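Local coordinates for protein BpsB (PgaB), Poly-beta-1,6-N-acetyl-D-glucosamine N-deacetylase (Bordetella bronchiseptica RB50, PDB 5BU6) that removes N-acetyl groups from the biofilm polysaccharide poly-beta-1,6-N-acetyl-D-glucosamine, as a member of the metal-dependent family 4 carbohydrate esterases, at residues A[45-50]-A[78-83]; A[91-96]-A[263-268]; A[172-177]-A[218-223]. The protein carries 5 engineered substitutions. All blocks are in the same frame, centred on the assembly; numbering follows the deposited sequence.

Contact 1 (A[45-50]-A[78-83])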
# COMPACT_ATOMS: atom_id res chain seq x y z
N ASP A 45 -14.66 10.93 -11.75
CA ASP A 45 -15.23 11.98 -10.91
C ASP A 45 -14.27 12.34 -9.76
O ASP A 45 -14.14 13.51 -9.41
CB ASP A 45 -16.59 11.54 -10.37
CG ASP A 45 -17.40 12.70 -9.83
OD1 ASP A 45 -17.34 13.80 -10.41
OD2 ASP A 45 -18.10 12.49 -8.82
N LEU A 46 -13.61 11.34 -9.19
CA LEU A 46 -12.61 11.62 -8.15
C LEU A 46 -11.47 12.47 -8.68
O LEU A 46 -11.03 13.40 -8.01
CB LEU A 46 -12.03 10.33 -7.56
CG LEU A 46 -12.87 9.57 -6.55
CD1 LEU A 46 -11.96 8.67 -5.74
CD2 LEU A 46 -13.67 10.50 -5.64
N PHE A 47 -11.00 12.17 -9.89
CA PHE A 47 -9.90 12.93 -10.47
C PHE A 47 -10.33 14.35 -10.79
O PHE A 47 -9.54 15.28 -10.71
CB PHE A 47 -9.36 12.24 -11.71
CG PHE A 47 -8.35 11.16 -11.42
CD1 PHE A 47 -8.38 10.48 -10.22
CD2 PHE A 47 -7.36 10.85 -12.33
CE1 PHE A 47 -7.45 9.48 -9.93
CE2 PHE A 47 -6.43 9.86 -12.06
CZ PHE A 47 -6.48 9.17 -10.86
N GLU A 48 -11.60 14.51 -11.14
CA GLU A 48 -12.17 15.83 -11.39
C GLU A 48 -12.36 16.63 -10.10
O GLU A 48 -12.17 17.85 -10.09
CB GLU A 48 -13.50 15.72 -12.14
CG GLU A 48 -13.37 15.30 -13.60
CD GLU A 48 -12.77 16.37 -14.49
OE1 GLU A 48 -12.53 16.08 -15.69
OE2 GLU A 48 -12.54 17.50 -14.02
N TRP A 49 -12.76 15.97 -9.02
CA TRP A 49 -12.87 16.62 -7.71
C TRP A 49 -11.51 17.15 -7.27
O TRP A 49 -11.38 18.30 -6.84
CB TRP A 49 -13.42 15.65 -6.65
CG TRP A 49 -13.39 16.15 -5.21
CD1 TRP A 49 -14.21 17.10 -4.65
CD2 TRP A 49 -12.53 15.70 -4.15
NE1 TRP A 49 -13.91 17.27 -3.32
CE2 TRP A 49 -12.88 16.42 -2.99
CE3 TRP A 49 -11.50 14.75 -4.07
CZ2 TRP A 49 -12.24 16.23 -1.76
CZ3 TRP A 49 -10.86 14.57 -2.85
CH2 TRP A 49 -11.24 15.31 -1.71
N ILE A 50 -10.50 16.30 -7.40
CA ILE A 50 -9.13 16.66 -7.03
C ILE A 50 -8.74 17.95 -7.74
O ILE A 50 -8.31 18.90 -7.11
CB ILE A 50 -8.14 15.53 -7.37
CG1 ILE A 50 -8.39 14.33 -6.44
CG2 ILE A 50 -6.69 16.01 -7.26
CD1 ILE A 50 -7.57 13.13 -6.77
N ILE A 78 -1.16 16.47 -2.53
CA ILE A 78 -1.75 15.19 -2.17
C ILE A 78 -1.02 14.04 -2.87
O ILE A 78 -0.61 14.16 -4.01
CB ILE A 78 -3.28 15.17 -2.50
CG1 ILE A 78 -3.93 13.89 -1.99
CG2 ILE A 78 -3.53 15.36 -3.99
CD1 ILE A 78 -5.42 14.04 -1.73
N LEU A 79 -0.84 12.93 -2.14
CA LEU A 79 -0.24 11.72 -2.67
C LEU A 79 -1.36 10.71 -2.93
O LEU A 79 -2.13 10.39 -2.02
CB LEU A 79 0.78 11.13 -1.69
CG LEU A 79 1.55 9.88 -2.14
CD1 LEU A 79 2.48 10.25 -3.28
CD2 LEU A 79 2.34 9.32 -0.97
N LEU A 80 -1.47 10.23 -4.16
CA LEU A 80 -2.47 9.22 -4.51
C LEU A 80 -1.82 7.85 -4.48
O LEU A 80 -0.71 7.68 -5.04
CB LEU A 80 -3.05 9.49 -5.91
CG LEU A 80 -3.58 10.88 -6.23
CD1 LEU A 80 -4.01 10.93 -7.71
CD2 LEU A 80 -4.75 11.22 -5.30
N THR A 81 -2.46 6.88 -3.84
CA THR A 81 -1.92 5.53 -3.77
C THR A 81 -2.99 4.50 -4.15
O THR A 81 -4.18 4.69 -3.86
CB THR A 81 -1.35 5.21 -2.36
OG1 THR A 81 -2.43 5.03 -1.43
CG2 THR A 81 -0.43 6.35 -1.87
N PHE A 82 -2.54 3.47 -4.86
CA PHE A 82 -3.38 2.38 -5.37
C PHE A 82 -2.72 1.04 -5.00
O PHE A 82 -1.71 0.68 -5.60
CB PHE A 82 -3.55 2.50 -6.89
CG PHE A 82 -4.21 3.77 -7.32
CD1 PHE A 82 -3.45 4.92 -7.54
CD2 PHE A 82 -5.58 3.83 -7.49
CE1 PHE A 82 -4.05 6.11 -7.92
CE2 PHE A 82 -6.20 5.02 -7.87
CZ PHE A 82 -5.43 6.16 -8.09
N ASP A 83 -3.25 0.33 -4.02
CA ASP A 83 -2.59 -0.91 -3.59
C ASP A 83 -3.31 -2.17 -4.10
O ASP A 83 -4.45 -2.09 -4.53
CB ASP A 83 -2.48 -0.98 -2.06
CG ASP A 83 -2.70 0.36 -1.38
OD1 ASP A 83 -2.00 1.34 -1.73
OD2 ASP A 83 -3.57 0.43 -0.48

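Contact 2 (A[91-96]-A[263-268])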
# COMPACT_ATOMS: atom_id res chain seq x y z
N THR A 91 -5.29 -1.04 -16.58
CA THR A 91 -6.14 -0.72 -17.71
C THR A 91 -7.03 0.47 -17.46
O THR A 91 -7.48 1.11 -18.41
CB THR A 91 -7.03 -1.94 -18.07
OG1 THR A 91 -7.76 -2.33 -16.92
CG2 THR A 91 -6.15 -3.09 -18.47
N LYS A 92 -7.30 0.79 -16.19
CA LYS A 92 -8.23 1.90 -15.94
C LYS A 92 -7.58 3.09 -15.23
O LYS A 92 -7.81 4.24 -15.61
CB LYS A 92 -9.43 1.41 -15.12
CG LYS A 92 -10.18 0.26 -15.78
CD LYS A 92 -10.78 0.66 -17.13
CE LYS A 92 -12.24 1.08 -17.01
NZ LYS A 92 -12.94 1.13 -18.33
N VAL A 93 -6.79 2.82 -14.19
CA VAL A 93 -6.21 3.90 -13.40
C VAL A 93 -5.05 4.56 -14.15
O VAL A 93 -5.00 5.78 -14.26
CB VAL A 93 -5.70 3.42 -12.02
CG1 VAL A 93 -5.05 4.57 -11.27
CG2 VAL A 93 -6.83 2.84 -11.19
N PHE A 94 -4.15 3.73 -14.67
CA PHE A 94 -2.94 4.20 -15.36
C PHE A 94 -3.24 5.23 -16.48
O PHE A 94 -2.63 6.30 -16.50
CB PHE A 94 -2.17 2.98 -15.89
CG PHE A 94 -0.83 3.31 -16.52
CD1 PHE A 94 -0.02 4.30 -15.99
CD2 PHE A 94 -0.38 2.60 -17.62
CE1 PHE A 94 1.22 4.60 -16.57
CE2 PHE A 94 0.85 2.88 -18.20
CZ PHE A 94 1.65 3.89 -17.67
N PRO A 95 -4.20 4.94 -17.39
CA PRO A 95 -4.43 5.96 -18.43
C PRO A 95 -5.10 7.22 -17.90
O PRO A 95 -4.97 8.26 -18.54
CB PRO A 95 -5.34 5.23 -19.44
CG PRO A 95 -5.89 4.07 -18.72
CD PRO A 95 -4.93 3.69 -17.66
N LEU A 96 -5.78 7.16 -16.76
CA LEU A 96 -6.29 8.38 -16.16
C LEU A 96 -5.15 9.18 -15.54
O LEU A 96 -5.11 10.40 -15.63
CB LEU A 96 -7.36 8.07 -15.11
CG LEU A 96 -8.80 7.92 -15.61
CD1 LEU A 96 -9.72 7.65 -14.44
CD2 LEU A 96 -9.25 9.16 -16.37
N VAL A 263 -10.41 5.93 0.50
CA VAL A 263 -11.67 6.20 -0.19
C VAL A 263 -11.97 5.13 -1.25
O VAL A 263 -11.08 4.64 -1.92
CB VAL A 263 -11.66 7.61 -0.83
CG1 VAL A 263 -10.70 7.67 -1.99
CG2 VAL A 263 -13.06 8.00 -1.28
N ASP A 264 -13.24 4.76 -1.38
CA ASP A 264 -13.64 3.75 -2.36
C ASP A 264 -14.08 4.40 -3.67
O ASP A 264 -14.66 5.48 -3.65
CB ASP A 264 -14.77 2.88 -1.81
CG ASP A 264 -14.33 1.99 -0.67
OD1 ASP A 264 -13.15 1.57 -0.66
OD2 ASP A 264 -15.16 1.71 0.22
N TYR A 265 -13.81 3.74 -4.79
CA TYR A 265 -14.33 4.22 -6.07
C TYR A 265 -14.91 3.10 -6.93
O TYR A 265 -14.69 1.92 -6.66
CB TYR A 265 -13.23 4.95 -6.85
CG TYR A 265 -12.11 4.04 -7.31
CD1 TYR A 265 -12.15 3.41 -8.55
CD2 TYR A 265 -11.02 3.80 -6.49
CE1 TYR A 265 -11.12 2.56 -8.95
CE2 TYR A 265 -9.99 2.97 -6.88
CZ TYR A 265 -10.05 2.35 -8.11
OH TYR A 265 -9.00 1.53 -8.49
N GLU A 266 -15.63 3.49 -7.97
CA GLU A 266 -16.14 2.60 -9.00
C GLU A 266 -15.47 2.90 -10.33
O GLU A 266 -15.15 4.06 -10.62
CB GLU A 266 -17.65 2.76 -9.16
CG GLU A 266 -18.48 2.09 -8.09
CD GLU A 266 -19.65 1.31 -8.67
OE1 GLU A 266 -20.82 1.66 -8.38
OE2 GLU A 266 -19.40 0.33 -9.41
N VAL A 267 -15.25 1.88 -11.14
CA VAL A 267 -14.76 2.09 -12.50
C VAL A 267 -15.90 1.89 -13.47
O VAL A 267 -16.95 1.38 -13.10
CB VAL A 267 -13.60 1.13 -12.84
CG1 VAL A 267 -12.42 1.40 -11.93
CG2 VAL A 267 -14.05 -0.31 -12.71
N ASN A 268 -15.70 2.32 -14.72
CA ASN A 268 -16.73 2.15 -15.74
C ASN A 268 -16.18 1.48 -17.00
O ASN A 268 -16.67 0.44 -17.42
CB ASN A 268 -17.36 3.49 -16.10
CG ASN A 268 -18.28 4.00 -15.01
OD1 ASN A 268 -17.85 4.28 -13.89
ND2 ASN A 268 -19.56 4.13 -15.34

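Contact 3 (A[172-177]-A[218-223])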
# COMPACT_ATOMS: atom_id res chain seq x y z
N PRO A 172 -4.06 -9.44 11.77
CA PRO A 172 -3.18 -9.22 10.61
C PRO A 172 -1.85 -9.97 10.73
O PRO A 172 -1.29 -10.04 11.82
CB PRO A 172 -2.95 -7.71 10.61
CG PRO A 172 -4.16 -7.15 11.30
CD PRO A 172 -4.57 -8.18 12.33
N ALA A 173 -1.35 -10.50 9.62
CA ALA A 173 -0.12 -11.31 9.61
C ALA A 173 1.12 -10.57 10.09
O ALA A 173 2.03 -11.18 10.63
CB ALA A 173 0.13 -11.87 8.22
N ALA A 174 1.17 -9.25 9.87
CA ALA A 174 2.38 -8.50 10.19
C ALA A 174 2.44 -8.07 11.65
O ALA A 174 3.53 -7.85 12.20
CB ALA A 174 2.50 -7.27 9.29
N SER A 175 1.29 -7.96 12.28
CA SER A 175 1.22 -7.35 13.61
C SER A 175 1.38 -8.38 14.72
O SER A 175 2.11 -8.16 15.69
CB SER A 175 -0.11 -6.62 13.78
OG SER A 175 -1.20 -7.53 13.81
N SER A 176 0.71 -9.51 14.57
CA SER A 176 0.61 -10.46 15.65
C SER A 176 1.74 -11.47 15.67
O SER A 176 2.22 -11.90 14.62
CB SER A 176 -0.73 -11.19 15.57
OG SER A 176 -0.92 -11.79 14.30
N ARG A 177 2.17 -11.85 16.87
CA ARG A 177 2.96 -13.06 17.03
C ARG A 177 2.00 -14.23 16.85
O ARG A 177 1.09 -14.44 17.66
CB ARG A 177 3.65 -13.09 18.39
CG ARG A 177 4.95 -12.30 18.42
CD ARG A 177 5.54 -12.17 19.82
NE ARG A 177 4.70 -11.34 20.70
CZ ARG A 177 4.62 -10.02 20.63
NH1 ARG A 177 5.32 -9.35 19.71
NH2 ARG A 177 3.84 -9.35 21.47
N ILE A 218 7.04 0.92 2.18
CA ILE A 218 6.11 -0.18 2.47
C ILE A 218 4.75 0.39 2.83
O ILE A 218 4.65 1.31 3.66
CB ILE A 218 6.61 -1.08 3.63
CG1 ILE A 218 5.51 -2.02 4.11
CG2 ILE A 218 7.08 -0.25 4.81
CD1 ILE A 218 5.26 -3.17 3.20
N VAL A 219 3.72 -0.12 2.18
CA VAL A 219 2.35 0.19 2.55
C VAL A 219 1.84 -0.99 3.35
O VAL A 219 1.66 -2.06 2.78
CB VAL A 219 1.42 0.41 1.34
CG1 VAL A 219 -0.04 0.73 1.83
CG2 VAL A 219 1.95 1.53 0.44
N TRP A 220 1.64 -0.81 4.64
CA TRP A 220 1.30 -1.92 5.52
C TRP A 220 -0.13 -2.39 5.24
O TRP A 220 -1.05 -1.61 5.34
CB TRP A 220 1.44 -1.47 6.98
CG TRP A 220 2.89 -1.14 7.39
CD1 TRP A 220 3.43 0.11 7.63
CD2 TRP A 220 3.94 -2.08 7.61
NE1 TRP A 220 4.76 -0.00 7.97
CE2 TRP A 220 5.10 -1.33 7.97
CE3 TRP A 220 4.03 -3.48 7.54
CZ2 TRP A 220 6.32 -1.95 8.26
CZ3 TRP A 220 5.25 -4.09 7.83
CH2 TRP A 220 6.38 -3.32 8.17
N PRO A 221 -0.31 -3.69 4.92
CA PRO A 221 -1.68 -4.21 4.82
C PRO A 221 -2.48 -3.94 6.07
O PRO A 221 -1.96 -4.11 7.18
CB PRO A 221 -1.46 -5.72 4.62
CG PRO A 221 -0.14 -5.79 3.88
CD PRO A 221 0.70 -4.68 4.52
N TYR A 222 -3.74 -3.52 5.87
CA TYR A 222 -4.66 -3.27 6.96
C TYR A 222 -4.13 -2.21 7.93
O TYR A 222 -4.66 -2.07 9.02
CB TYR A 222 -4.96 -4.57 7.72
CG TYR A 222 -5.19 -5.75 6.82
CD1 TYR A 222 -6.33 -5.83 6.02
CD2 TYR A 222 -4.28 -6.80 6.76
CE1 TYR A 222 -6.55 -6.91 5.19
CE2 TYR A 222 -4.49 -7.89 5.93
CZ TYR A 222 -5.63 -7.94 5.15
OH TYR A 222 -5.85 -9.01 4.33
N GLY A 223 -3.12 -1.45 7.51
CA GLY A 223 -2.48 -0.47 8.39
C GLY A 223 -1.81 -1.09 9.61
O GLY A 223 -1.56 -0.41 10.61

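Contact 1 (A[45-50]-A[78-83])
The helical bond from Trp49 N to Asp45 O, 2.8 Å long, belongs to the turn from which Phe47 and Ile50 meet Leu80 and Phe82 of the strand. A second one, Ile50 N to Leu46 O at 3.0 Å, continues the spiral; these bonds occupy amides of the helix, and the groups that meet the strand are hydrocarbon. The axes run nearly antiparallel, at 170°, and 12.4 Å apart, a gap bridged by the larger side chains. Ile50 and Leu80 do so tip to tip, with Ile50 CD1 3.7 Å from Leu80 CD2. Ile50 holds CG1 anti to its carbonyl carbon (chi1 -69°) and is extended beyond it, which carries CD1 straight at the strand. Phe47 reaches further toward the C-terminal end of the strand: its CZ lies 4.2 Å from Phe82 CZ, which comes in at the edge of the Phe47 ring, while Phe47 CE1 touches Leu80 CD1 obliquely at 4.3 Å. Phe100 packs edge-to-face with Phe47. A helix running antiparallel to a strand of a parallel sheet, joined by a buried layer of branched and aromatic residues, is characteristic of the alpha/beta barrel-like fold of polysaccharide deacetylases, whose strand 77-83 here leads directly to the nickel ligand Asp84.

Contact 2 (A[91-96]-A[263-268])
Val93 and Tyr265 make the buried part of this contact, their side chains crossing at about a right angle. The methyl Val93 CG2 meets the phenol end of the ring obliquely, 3.7 Å from Tyr265 OH, with Tyr265 CZ behind it at 4.5 Å. Tyr265 has CG between its backbone N and carbonyl carbon (chi1 67°), the crowded position, yet this swing is what sends the long ring from the strand toward the helix. Within its own segment Val267 CG1 sits in the plane of the ring, at its edge. The same methyl serves the outer apolar contact, 4.4 Å from Lys92 CB, where a branched residue can face both a ring and a lysine stem.

The remaining approach involves a charged group. Lys92 bends at its second and third torsions, bringing NZ to 3.5 Å from Asn268 C and 3.9 Å from Asn268 O. Asn268, the last residue modelled, is poorly ordered, so this approach is doubtful in detail. Lysine suits such a margin because its stem can pack while its amino group stays near solvent. Chemically, then, helix 88-100 adheres to strand 261-266 and the residues after it mostly through apolar groups, with the lysine's amino group making no defined bond across the contact.

Contact 3 (A[172-177]-A[218-223])
A loop following strand 170-172 here meets the Trp-Pro-Tyr-Gly segment, which probably corresponds to the R-X-P-Y motif that borders the active site in family 4 carbohydrate esterases, with valine in the arginine's place. Two apolar touches join them: Pro172 CB lies 4.2 Å from Tyr222 CD2, and Ala174 CB is 4.4 Å from Trp220 CE3. Both meet their rings obliquely. Small, compact residues suit this side, since the large aromatic rings supply most of the bulk.

Each segment is shaped by bonds of its own. Pro172 O is gripped by two serine hydroxyls arriving from opposite faces of its carbonyl plane: Ser176 OG at 3.1 Å, at a C=O...donor angle of 144°, and Ser175 OG at 3.2 Å, more bent at 121°. Weak bonds from the amides of both serines add to this, so the chain after the proline curls back on its carbonyl. In the other segment Gly223 N donates to Trp220 O at 3.0 Å, closing a type II beta turn with Pro221 and Tyr222 at its corners. Proline is well placed at the first corner, and Tyr222 takes the positive phi of the second (59°). The indole of Trp220 is covered on one face by Ile218 CG1, 3.8 Å above the ring centre, and is stacked with His225.

Nearby lies the metal. Tyr222 packs edge-to-face with the nickel ligand His159, and Val219 O accepts a hydrogen bond from His154 ND1, so the strand end and turn act as a second shell that would help orient those imidazoles. A type II turn after strand 217-219, presenting a tyrosine beside a histidine-bound metal, is consistent with the active-site wall of this deacetylase family.

Contacts 1 and 2 are neighbours, their centres about 9 Å apart, and both reach the same parallel sheet. Strand 77-83 of contact 1 is followed directly by helix 88-100 of contact 2, and the two merge into one core: Phe82 CZ packs 3.6 Å from Val93 CG1, and Phe47 CE2 3.7 Å from Leu96 CB. Contact 3 lies across the chain's centre, about 24 and 25 Å away, centre to centre. It opens after contact 1 closes, and is nested in the long loop that contact 2 closes. Asp83 OD1 nevertheless comes within 4.1 Å of Val219 CG1, so the helix-covered sheet and the tyrosine-bearing turn converge near the nickel site.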